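Local coordinates for okadaic acid binding protein 2-alpha (Halichondria okadai, PDB 4WRI) that binds the polyether toxin okadaic acid and is probably involved in accumulating this cytotoxin in the sponge, at residues F183-R187 with G188-D192. Residues are numbered along the deposited sequence; the frame is centred on the assembly and turned at random.
Sequences FNYVR and GALVD. With OKA (okadaic acid), chain B.
Tyr185 O accepts the backbone N-H of Gly188 at 2.8 Å; the bond is fairly straight at nitrogen (157°), although the donor stands well above the carbonyl plane. Together with the backbone angles of Val186 and Arg187, this bond defines a type I beta turn from Tyr185 to Gly188. Gly188 itself has a positive phi (90°) and a nearly extended psi. Water 1 bridges the turn to its flanks, donating to Asn184 O and to Gly188 O (2.8 Å) and accepting from Arg187 N, while water 2 donates to Arg187 O and Ala189 O. The turn lies in the C-terminal tail after helix 169-174 and presents Val186 and Arg187 to the okadaic acid pocket. The Arg187 chain, bent at chi3, leads its end away from residues 188-192 to where Arg187 NH1 gives O8 of okadaic acid a nearly linear hydrogen bond (2.9 Å, 170°), with O8 at the edge of the guanidinium. Val186 CG2 touches C40 of okadaic acid at 3.9 Å. Between the two segments the apolar side-chain contact is that of Tyr185 and Leu190, which cross at about a right angle; Tyr185 CE1 lies 4.0 Å from Leu190 CG. Leu190 CD2 rests 3.6 Å from Asn184 O, and Leu190 also touches Arg15 and Thr19 of helix 11-27.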
loop_
_atom_site.group_PDB
_atom_site.type_symbol
_atom_site.label_atom_id
_atom_site.label_comp_id
_atom_site.label_asym_id
_atom_site.label_seq_id
_atom_site.Cartn_x
_atom_site.Cartn_y
_atom_site.Cartn_z
ATOM N N PHE A 183 7.041 -9.223 -7.582
ATOM C CA PHE A 183 6.363 -7.962 -7.304
ATOM C C PHE A 183 5.013 -8.219 -6.624
ATOM O O PHE A 183 4.430 -7.304 -6.043
ATOM C CB PHE A 183 6.165 -7.129 -8.566
ATOM C CG PHE A 183 7.432 -6.572 -9.156
ATOM C CD1 PHE A 183 8.641 -6.614 -8.476
ATOM C CD2 PHE A 183 7.391 -5.961 -10.400
ATOM C CE1 PHE A 183 9.789 -6.073 -9.053
ATOM C CE2 PHE A 183 8.527 -5.435 -10.980
ATOM C CZ PHE A 183 9.733 -5.485 -10.300
ATOM N N ASN A 184 4.514 -9.450 -6.675
ATOM C CA ASN A 184 3.334 -9.829 -5.905
ATOM C C ASN A 184 3.501 -9.601 -4.411
ATOM O O ASN A 184 2.506 -9.524 -3.688
ATOM C CB ASN A 184 2.973 -11.301 -6.145
ATOM C CG ASN A 184 2.279 -11.512 -7.461
ATOM O OD1 ASN A 184 1.145 -11.058 -7.667
ATOM N ND2 ASN A 184 2.955 -12.194 -8.385
ATOM N N TYR A 185 4.749 -9.504 -3.953
ATOM C CA TYR A 185 5.037 -9.472 -2.533
ATOM C C TYR A 185 5.496 -8.102 -2.051
ATOM O O TYR A 185 6.063 -8.003 -0.976
ATOM C CB TYR A 185 6.054 -10.575 -2.173
ATOM C CG TYR A 185 5.528 -11.902 -2.664
ATOM C CD1 TYR A 185 4.366 -12.425 -2.127
ATOM C CD2 TYR A 185 6.117 -12.560 -3.735
ATOM C CE1 TYR A 185 3.815 -13.597 -2.605
ATOM C CE2 TYR A 185 5.572 -13.763 -4.223
ATOM C CZ TYR A 185 4.431 -14.259 -3.637
ATOM O OH TYR A 185 3.847 -15.436 -4.090
ATOM N N VAL A 186 5.167 -7.059 -2.802
ATOM C CA VAL A 186 5.584 -5.706 -2.431
ATOM C C VAL A 186 4.960 -5.266 -1.109
ATOM O O VAL A 186 5.523 -4.419 -0.429
ATOM C CB VAL A 186 5.270 -4.711 -3.566
ATOM C CG1 VAL A 186 3.788 -4.392 -3.590
ATOM C CG2 VAL A 186 6.108 -3.430 -3.410
ATOM N N ARG A 187 3.839 -5.862 -0.716
ATOM C CA ARG A 187 3.230 -5.598 0.587
ATOM C C ARG A 187 3.412 -6.756 1.563
ATOM O O ARG A 187 2.738 -6.837 2.598
ATOM C CB ARG A 187 1.750 -5.226 0.436
ATOM C CG ARG A 187 1.555 -4.045 -0.502
ATOM C CD ARG A 187 0.154 -3.505 -0.481
ATOM N NE ARG A 187 -0.192 -2.732 0.712
ATOM C CZ ARG A 187 -0.001 -1.423 0.818
ATOM N NH1 ARG A 187 0.610 -0.761 -0.157
ATOM N NH2 ARG A 187 -0.434 -0.807 1.917
ATOM N N GLY A 188 4.348 -7.654 1.243
ATOM C CA GLY A 188 4.603 -8.820 2.086
ATOM C C GLY A 188 3.767 -10.051 1.712
ATOM O O GLY A 188 3.002 -10.048 0.740
ATOM N N ALA A 189 3.884 -11.093 2.516
ATOM C CA ALA A 189 3.157 -12.335 2.247
ATOM C C ALA A 189 1.656 -12.079 2.057
ATOM O O ALA A 189 1.041 -11.306 2.778
ATOM C CB ALA A 189 3.386 -13.313 3.381
ATOM N N LEU A 190 1.052 -12.757 1.086
ATOM C CA LEU A 190 -0.368 -12.597 0.819
ATOM C C LEU A 190 -1.209 -13.275 1.888
ATOM O O LEU A 190 -0.834 -14.319 2.416
ATOM C CB LEU A 190 -0.714 -13.203 -0.531
ATOM C CG LEU A 190 0.066 -12.599 -1.696
ATOM C CD1 LEU A 190 -0.328 -13.278 -3.011
ATOM C CD2 LEU A 190 -0.137 -11.076 -1.814
ATOM N N VAL A 191 -2.362 -12.689 2.202
ATOM C CA VAL A 191 -3.327 -13.367 3.064
ATOM C C VAL A 191 -4.151 -14.341 2.226
ATOM O O VAL A 191 -4.047 -14.347 1.004
ATOM C CB VAL A 191 -4.257 -12.361 3.796
ATOM C CG1 VAL A 191 -3.417 -11.343 4.586
ATOM C CG2 VAL A 191 -5.172 -11.662 2.824
ATOM N N ASP A 192 -4.978 -15.149 2.875
ATOM C CA ASP A 192 -5.815 -16.082 2.130
ATOM C C ASP A 192 -6.815 -15.361 1.235
ATOM O O ASP A 192 -7.350 -14.298 1.581
ATOM C CB ASP A 192 -6.562 -17.013 3.083
ATOM C CG ASP A 192 -5.638 -17.947 3.811
ATOM O OD1 ASP A 192 -4.468 -18.089 3.378
ATOM O OD2 ASP A 192 -6.082 -18.553 4.810
ATOM O OXT ASP A 192 -7.126 -15.837 0.136
HETATM C C1 OKA B . 1.386 3.072 5.440
HETATM C C2 OKA B . 2.479 4.099 5.825
HETATM C C3 OKA B . 2.861 4.932 4.603
HETATM C C4 OKA B . 1.673 5.696 3.977
HETATM C C5 OKA B . 2.140 6.401 2.711
HETATM C C6 OKA B . 1.051 7.337 2.181
HETATM C C7 OKA B . 0.570 8.286 3.305
HETATM C C8 OKA B . 0.136 7.451 4.497
HETATM C C9 OKA B . -0.183 8.341 5.664
HETATM C C10 OKA B . -1.298 8.138 6.389
HETATM C C11 OKA B . -2.308 7.084 6.059
HETATM C C12 OKA B . -1.650 6.053 5.099
HETATM C C13 OKA B . -2.728 5.188 4.426
HETATM C C14 OKA B . -2.034 4.140 3.522
HETATM C C15 OKA B . -2.221 4.196 2.203
HETATM C C16 OKA B . -1.494 3.181 1.365
HETATM C C17 OKA B . -2.360 2.385 0.353
HETATM C C18 OKA B . -1.484 2.294 -0.911
HETATM C C19 OKA B . -0.220 3.135 -0.538
HETATM C C20 OKA B . 0.361 3.841 -1.691
HETATM C C21 OKA B . 1.629 4.601 -1.217
HETATM C C22 OKA B . 2.569 3.569 -0.600
HETATM C C23 OKA B . 1.844 2.851 0.551
HETATM C C24 OKA B . 2.787 1.755 1.148
HETATM C C25 OKA B . 4.054 2.492 1.520
HETATM C C26 OKA B . 4.668 3.352 0.474
HETATM C C27 OKA B . 5.377 2.512 -0.611
HETATM C C28 OKA B . 6.594 1.821 0.025
HETATM C C29 OKA B . 7.514 1.095 -0.969
HETATM C C30 OKA B . 8.591 0.367 -0.111
HETATM C C31 OKA B . 9.557 1.252 0.642
HETATM C C32 OKA B . 10.673 0.443 1.302
HETATM C C33 OKA B . 11.276 -0.632 0.404
HETATM C C34 OKA B . 10.158 -1.349 -0.369
HETATM C C35 OKA B . 10.844 -2.197 -1.496
HETATM C C36 OKA B . 9.783 -3.121 -2.081
HETATM C C37 OKA B . 9.196 -3.940 -0.967
HETATM C C38 OKA B . 8.588 -3.091 0.120
HETATM C C39 OKA B . 10.149 2.351 -0.240
HETATM C C40 OKA B . 6.703 0.035 -1.729
HETATM C C41 OKA B . 4.615 2.403 2.694
HETATM C C42 OKA B . -3.526 4.420 5.463
HETATM C C43 OKA B . -1.505 9.070 7.552
HETATM C C44 OKA B . 3.696 3.372 6.379
HETATM O O1 OKA B . 1.663 2.350 4.481
HETATM O O2 OKA B . 0.333 3.041 6.082
HETATM O O3 OKA B . 1.975 4.961 6.837
HETATM O O4 OKA B . 1.215 6.651 4.944
HETATM O O5 OKA B . -0.510 9.106 2.788
HETATM O O6 OKA B . -0.985 6.669 4.089
HETATM O O7 OKA B . -0.656 3.928 0.536
HETATM O O8 OKA B . 0.712 2.175 0.026
HETATM O O9 OKA B . 3.727 4.259 -0.122
HETATM O O10 OKA B . 2.161 1.124 2.198
HETATM O O11 OKA B . 5.813 3.403 -1.625
HETATM O O12 OKA B . 9.313 -0.498 -1.037
HETATM O O13 OKA B . 9.598 -2.154 0.637
HETATM O O HOH W 1 2.254 -8.181 -1.210
HETATM O O HOH W 2 1.296 -8.839 3.850
#